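Local structure of cellulosome anchoring protein cohesin region (Clostridium thermocellum, 4DH2) at residues N50-Y55 with E88-F93. The protein carries a type I cohesin module that binds a dockerin module, a pairing used in assembling the cellulosome of this bacterium. Sequence-based numbering, arbitrary orientation.
Sequences NLSLYY and EIVFLF
Leu51 and Leu53 pair with Phe91 and Ile89 as hydrogen-bonded antiparallel partners, the two strands running at 163° with axes 4.6 Å apart. Four backbone bonds define this register; the two shortest, Phe91 N to Leu51 O and Ile89 N to Leu53 O, are both 2.8 Å.

Phe91 O takes a second donor. With CG anti to its backbone N, Asn50 carries its amide forward in the direction of its own strand, which brings ND2 to 2.9 Å from Phe91 O, with a nearly straight N-H...O angle of 168° and the oxygen in the plane of the Asn50 amide. Leu51 N reaches the same oxygen from the opposite face of the carbonyl plane, so two bonds grip it. ND2 also bonds to Leu64 O of the dockerin chain.

Polar and CH-pi contacts gather at Glu88, whose extended side chain runs alongside that of Tyr54 in the same direction, carboxylate and ring planes 10° apart. Its CG makes an off-centre CH-pi contact with the Tyr54 ring, 4.1 Å from the centroid. Glu88 OE2 stands 2.8 Å from Ser52 OG, whose proton could instead serve Glu138, and accepts a bond from a water that also joins Tyr54 OH. Glu88 OE1 bonds to His66 of the dockerin chain.

Apolar packing occupies the other face. Leu53 CD1 meets the edge of the Phe91 ring at CE2 (4.0 Å), and Phe110 meets the Phe91 ring edge-to-face. Ile89 CG1 touches Tyr55 CE2 at 3.8 Å, the two side chains crossing at about a right angle.

This pair of neighbouring strands thus has one face turned into the core of the cohesin beta-sandwich, while the face of Asn50, Ser52, Glu88, Val90 and Leu92 forms part of the dockerin-binding surface of a type I cohesin.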
loop_
_atom_site.group_PDB
_atom_site.type_symbol
_atom_site.label_atom_id
_atom_site.label_comp_id
_atom_site.label_asym_id
_atom_site.label_seq_id
_atom_site.Cartn_x
_atom_site.Cartn_y
_atom_site.Cartn_z
ATOM N N ASN A 50 0.729 1.223 3.970
ATOM C CA ASN A 50 1.375 0.966 2.696
ATOM C C ASN A 50 1.439 -0.552 2.644
ATOM O O ASN A 50 1.986 -1.191 3.568
ATOM C CB ASN A 50 2.730 1.663 2.760
ATOM C CG ASN A 50 3.590 1.557 1.503
ATOM O OD1 ASN A 50 4.806 1.611 1.642
ATOM N ND2 ASN A 50 3.005 1.454 0.305
ATOM N N LEU A 51 0.839 -1.120 1.594
ATOM C CA LEU A 51 0.616 -2.567 1.503
ATOM C C LEU A 51 0.839 -2.981 0.043
ATOM O O LEU A 51 0.419 -2.239 -0.857
ATOM C CB LEU A 51 -0.842 -2.841 1.924
ATOM C CG LEU A 51 -1.434 -4.237 1.848
ATOM C CD1 LEU A 51 -0.581 -5.161 2.629
ATOM C CD2 LEU A 51 -2.805 -4.166 2.455
ATOM N N SER A 52 1.491 -4.127 -0.186
ATOM C CA SER A 52 1.664 -4.705 -1.541
ATOM C C SER A 52 0.969 -6.053 -1.633
ATOM O O SER A 52 1.021 -6.871 -0.667
ATOM C CB SER A 52 3.158 -4.980 -1.836
ATOM O OG SER A 52 3.873 -3.773 -1.967
ATOM N N LEU A 53 0.398 -6.306 -2.805
ATOM C CA LEU A 53 -0.138 -7.618 -3.169
ATOM C C LEU A 53 0.513 -8.081 -4.446
ATOM O O LEU A 53 0.893 -7.261 -5.293
ATOM C CB LEU A 53 -1.639 -7.496 -3.457
ATOM C CG LEU A 53 -2.592 -7.096 -2.354
ATOM C CD1 LEU A 53 -4.005 -7.104 -2.929
ATOM C CD2 LEU A 53 -2.489 -8.031 -1.189
ATOM N N TYR A 54 0.602 -9.398 -4.626
ATOM C CA TYR A 54 1.092 -9.942 -5.873
ATOM C C TYR A 54 0.028 -10.844 -6.457
ATOM O O TYR A 54 -0.731 -11.468 -5.713
ATOM C CB TYR A 54 2.307 -10.791 -5.636
ATOM C CG TYR A 54 3.476 -10.003 -5.153
ATOM C CD1 TYR A 54 4.306 -9.361 -6.050
ATOM C CD2 TYR A 54 3.718 -9.867 -3.796
ATOM C CE1 TYR A 54 5.392 -8.634 -5.615
ATOM C CE2 TYR A 54 4.809 -9.152 -3.351
ATOM C CZ TYR A 54 5.631 -8.535 -4.272
ATOM O OH TYR A 54 6.721 -7.809 -3.839
ATOM N N TYR A 55 0.005 -10.889 -7.778
ATOM C CA TYR A 55 -0.867 -11.784 -8.540
ATOM C C TYR A 55 -0.074 -12.487 -9.628
ATOM O O TYR A 55 1.034 -12.071 -9.981
ATOM C CB TYR A 55 -2.020 -10.985 -9.156
ATOM C CG TYR A 55 -1.592 -9.866 -10.099
ATOM C CD1 TYR A 55 -1.543 -10.077 -11.458
ATOM C CD2 TYR A 55 -1.232 -8.595 -9.622
ATOM C CE1 TYR A 55 -1.154 -9.086 -12.326
ATOM C CE2 TYR A 55 -0.827 -7.581 -10.503
ATOM C CZ TYR A 55 -0.780 -7.843 -11.854
ATOM O OH TYR A 55 -0.399 -6.875 -12.769
ATOM N N GLU A 88 2.681 -6.626 -9.238
ATOM C CA GLU A 88 2.514 -6.161 -7.879
ATOM C C GLU A 88 1.552 -4.976 -7.860
ATOM O O GLU A 88 1.624 -4.082 -8.709
ATOM C CB GLU A 88 3.880 -5.732 -7.310
ATOM C CG GLU A 88 3.834 -5.385 -5.818
ATOM C CD GLU A 88 5.079 -4.643 -5.298
ATOM O OE1 GLU A 88 5.752 -3.932 -6.081
ATOM O OE2 GLU A 88 5.351 -4.739 -4.084
ATOM N N ILE A 89 0.644 -4.968 -6.894
ATOM C CA ILE A 89 -0.223 -3.830 -6.692
ATOM C C ILE A 89 0.133 -3.217 -5.350
ATOM O O ILE A 89 0.095 -3.890 -4.299
ATOM C CB ILE A 89 -1.685 -4.220 -6.638
ATOM C CG1 ILE A 89 -2.065 -5.119 -7.817
ATOM C CG2 ILE A 89 -2.538 -2.961 -6.585
ATOM C CD1 ILE A 89 -3.461 -5.626 -7.703
ATOM N N VAL A 90 0.504 -1.948 -5.379
ATOM C CA VAL A 90 0.942 -1.248 -4.174
ATOM C C VAL A 90 -0.105 -0.200 -3.806
ATOM O O VAL A 90 -0.609 0.528 -4.668
ATOM C CB VAL A 90 2.310 -0.574 -4.376
ATOM C CG1 VAL A 90 2.866 -0.094 -3.053
ATOM C CG2 VAL A 90 3.280 -1.560 -5.009
ATOM N N PHE A 91 -0.449 -0.154 -2.526
ATOM C CA PHE A 91 -1.411 0.808 -2.013
ATOM C C PHE A 91 -0.709 1.737 -1.032
ATOM O O PHE A 91 0.158 1.313 -0.275
ATOM C CB PHE A 91 -2.516 0.102 -1.235
ATOM C CG PHE A 91 -3.295 -0.877 -2.040
ATOM C CD1 PHE A 91 -4.442 -0.472 -2.698
ATOM C CD2 PHE A 91 -2.901 -2.189 -2.132
ATOM C CE1 PHE A 91 -5.179 -1.379 -3.452
ATOM C CE2 PHE A 91 -3.645 -3.097 -2.879
ATOM C CZ PHE A 91 -4.788 -2.669 -3.526
ATOM N N LEU A 92 -1.102 3.007 -1.054
ATOM C CA LEU A 92 -0.667 3.960 -0.054
ATOM C C LEU A 92 -1.856 4.794 0.401
ATOM O O LEU A 92 -2.551 5.448 -0.413
ATOM C CB LEU A 92 0.415 4.849 -0.629
ATOM C CG LEU A 92 0.943 5.880 0.377
ATOM C CD1 LEU A 92 1.736 5.206 1.510
ATOM C CD2 LEU A 92 1.807 6.873 -0.371
ATOM N N PHE A 93 -2.073 4.801 1.711
ATOM C CA PHE A 93 -3.099 5.630 2.319
ATOM C C PHE A 93 -2.484 6.516 3.367
ATOM O O PHE A 93 -1.625 6.072 4.122
ATOM C CB PHE A 93 -4.147 4.749 2.993
ATOM C CG PHE A 93 -5.079 5.520 3.865
ATOM C CD1 PHE A 93 -6.199 6.129 3.333
ATOM C CD2 PHE A 93 -4.807 5.682 5.206
ATOM C CE1 PHE A 93 -7.045 6.894 4.135
ATOM C CE2 PHE A 93 -5.636 6.450 6.023
ATOM C CZ PHE A 93 -6.769 7.066 5.479
HETATM O O HOH W 1 7.137 -5.360 -1.968
#